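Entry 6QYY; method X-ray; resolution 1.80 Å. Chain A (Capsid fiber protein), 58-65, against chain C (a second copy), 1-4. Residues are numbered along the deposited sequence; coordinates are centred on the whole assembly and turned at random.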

# COMPACT_ATOMS: atom_id res chain seq x y z
N TYR A 58 2.71 -9.05 5.67
CA TYR A 58 3.83 -8.12 5.76
C TYR A 58 3.53 -6.85 4.96
O TYR A 58 2.64 -6.85 4.10
CB TYR A 58 5.10 -8.78 5.21
CG TYR A 58 5.65 -9.81 6.16
CD1 TYR A 58 6.46 -9.43 7.22
CD2 TYR A 58 5.32 -11.16 6.03
CE1 TYR A 58 6.96 -10.37 8.12
CE2 TYR A 58 5.82 -12.12 6.93
CZ TYR A 58 6.64 -11.70 7.97
OH TYR A 58 7.15 -12.61 8.89
N PRO A 59 4.24 -5.75 5.24
CA PRO A 59 4.05 -4.53 4.45
C PRO A 59 4.21 -4.77 2.96
O PRO A 59 5.01 -5.61 2.53
CB PRO A 59 5.13 -3.58 4.99
CG PRO A 59 5.32 -4.03 6.43
CD PRO A 59 5.17 -5.55 6.37
N LEU A 60 3.42 -4.05 2.17
CA LEU A 60 3.32 -4.28 0.73
C LEU A 60 4.37 -3.48 -0.02
O LEU A 60 4.40 -2.24 0.06
CB LEU A 60 1.93 -3.91 0.24
CG LEU A 60 0.76 -4.58 0.97
CD1 LEU A 60 -0.55 -3.87 0.59
CD2 LEU A 60 0.71 -6.07 0.63
N ALA A 61 5.21 -4.17 -0.78
CA ALA A 61 5.98 -3.51 -1.82
C ALA A 61 6.14 -4.48 -2.98
O ALA A 61 5.57 -4.27 -4.05
CB ALA A 61 7.34 -3.03 -1.30
N ALA A 62 6.86 -5.58 -2.75
CA ALA A 62 7.09 -6.57 -3.79
C ALA A 62 6.67 -7.95 -3.30
O ALA A 62 6.72 -8.25 -2.10
CB ALA A 62 8.57 -6.60 -4.21
N TRP A 63 6.23 -8.79 -4.23
CA TRP A 63 5.88 -10.19 -3.94
C TRP A 63 6.70 -11.12 -4.83
O TRP A 63 7.07 -10.77 -5.95
CB TRP A 63 4.41 -10.48 -4.20
CG TRP A 63 3.46 -10.02 -3.17
CD1 TRP A 63 3.76 -9.62 -1.89
CD2 TRP A 63 2.05 -9.93 -3.31
NE1 TRP A 63 2.59 -9.27 -1.24
CE2 TRP A 63 1.54 -9.44 -2.09
CE3 TRP A 63 1.17 -10.19 -4.37
CZ2 TRP A 63 0.17 -9.22 -1.89
CZ3 TRP A 63 -0.20 -9.97 -4.16
CH2 TRP A 63 -0.68 -9.49 -2.94
N GLN A 64 6.95 -12.33 -4.32
CA GLN A 64 7.52 -13.41 -5.12
C GLN A 64 6.41 -14.38 -5.47
O GLN A 64 5.76 -14.93 -4.58
CB GLN A 64 8.63 -14.13 -4.34
CG GLN A 64 9.86 -13.32 -4.22
CD GLN A 64 10.82 -13.86 -3.18
OE1 GLN A 64 10.44 -14.51 -2.20
NE2 GLN A 64 12.07 -13.58 -3.39
N VAL A 65 6.20 -14.60 -6.78
CA VAL A 65 5.11 -15.44 -7.27
C VAL A 65 5.61 -16.34 -8.40
O VAL A 65 6.41 -15.92 -9.24
CB VAL A 65 3.91 -14.60 -7.78
CG1 VAL A 65 2.75 -15.52 -8.13
CG2 VAL A 65 3.48 -13.57 -6.72
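Chain C 1-4: MMVS

The N-terminal residues of chain C, a second copy of the capsid fiber protein, lie on chain A at Ala A62, where the extended segment 62-65 begins as a strand. The anchor is a backbone hydrogen bond from Ala A62 N to Met C1 O, 2.9 Å long with an N-H...O angle of 139°, so the approach is short but bent. A weak return bond runs from Met C1 N to Ala A62 O at 3.4 Å. Both bonds join the same two residues, and they fix the register: Ala A62 CA and Met C1 CA are 5.4 Å apart, the nearest pair of CA atoms across the two stretches.

Water 1 fills the space beside this pair and ties the chain C terminus to the loop of chain A. It accepts from Met C1 N at 2.8 Å and from Ala A61 N at 2.8 Å; Ala A62 O, at 2.7 Å from the water O, and Pro A59 O, at 3.0 Å from it, both lie where it can donate. The terminal nitrogen thus reaches chain A directly through its weak bond and again through the water. Pro A59 O and Met C1 N are 3.8 Å apart, and water 1 lies within reach of both.

From Met C1 the chain stays extended, with phi/psi of -67/163 at Met C2 and -135/145 at Val C3, where its own strand starts. Chain A is also extended from Ala A62 (-125/150) onward, after a break in the pattern at Ala A61 (-146/-66). Chain C from Met C1 to Ser C4 runs in broadly the same sense as chain A from Tyr A58 to Ala A62, whereas residues 62-65 head off at a steep angle to it. The two stretches diverge beyond the contact: Ser C4 and Val A65 are both out of reach.

Apolar packing centres on the methyl of Ala A62, which points toward chain C and lies 3.5 Å from Val C3 CB, itself directed toward chain A. Ala A61 CB also points toward chain C and lies 3.5 Å from Met C1 O. Met C1 starts away from chain A at CB, but its side chain, with chi1 p and chi2 t, comes back: CE is 4.4 Å from Ala A62 CB. Gln A64 begins sideways and its end comes nearer, with CD 3.8 Å from Met C1 SD. The CA-to-CB bonds of Leu A60, Trp A63 and Met C2 point away from the other stretch. In all, 299 Å² is buried, summed over both stretches.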

# COMPACT_ATOMS: atom_id res chain seq x y z
N MET C 1 7.89 -7.50 0.98
CA MET C 1 9.34 -7.38 1.01
C MET C 1 9.80 -6.30 0.05
O MET C 1 9.15 -6.04 -0.96
CB MET C 1 10.01 -8.70 0.66
CG MET C 1 9.52 -9.28 -0.65
SD MET C 1 10.59 -10.57 -1.31
CE MET C 1 11.36 -9.68 -2.65
N MET C 2 10.93 -5.67 0.37
CA MET C 2 11.55 -4.74 -0.56
C MET C 2 12.05 -5.50 -1.79
O MET C 2 12.21 -6.72 -1.77
CB MET C 2 12.70 -3.98 0.10
CG MET C 2 13.91 -4.83 0.48
SD MET C 2 15.12 -4.96 -0.84
CE MET C 2 15.53 -3.24 -1.24
N VAL C 3 12.30 -4.76 -2.86
CA VAL C 3 12.86 -5.34 -4.07
C VAL C 3 13.97 -4.42 -4.55
O VAL C 3 13.89 -3.19 -4.40
CB VAL C 3 11.79 -5.53 -5.17
CG1 VAL C 3 11.19 -4.18 -5.59
CG2 VAL C 3 12.38 -6.24 -6.38
N SER C 4 15.01 -5.02 -5.11
CA SER C 4 16.13 -4.31 -5.70
C SER C 4 16.26 -4.75 -7.15
O SER C 4 16.26 -5.95 -7.43
CB SER C 4 17.40 -4.62 -4.91
OG SER C 4 18.54 -4.09 -5.54
O HOH W 1 5.44 -6.85 -0.16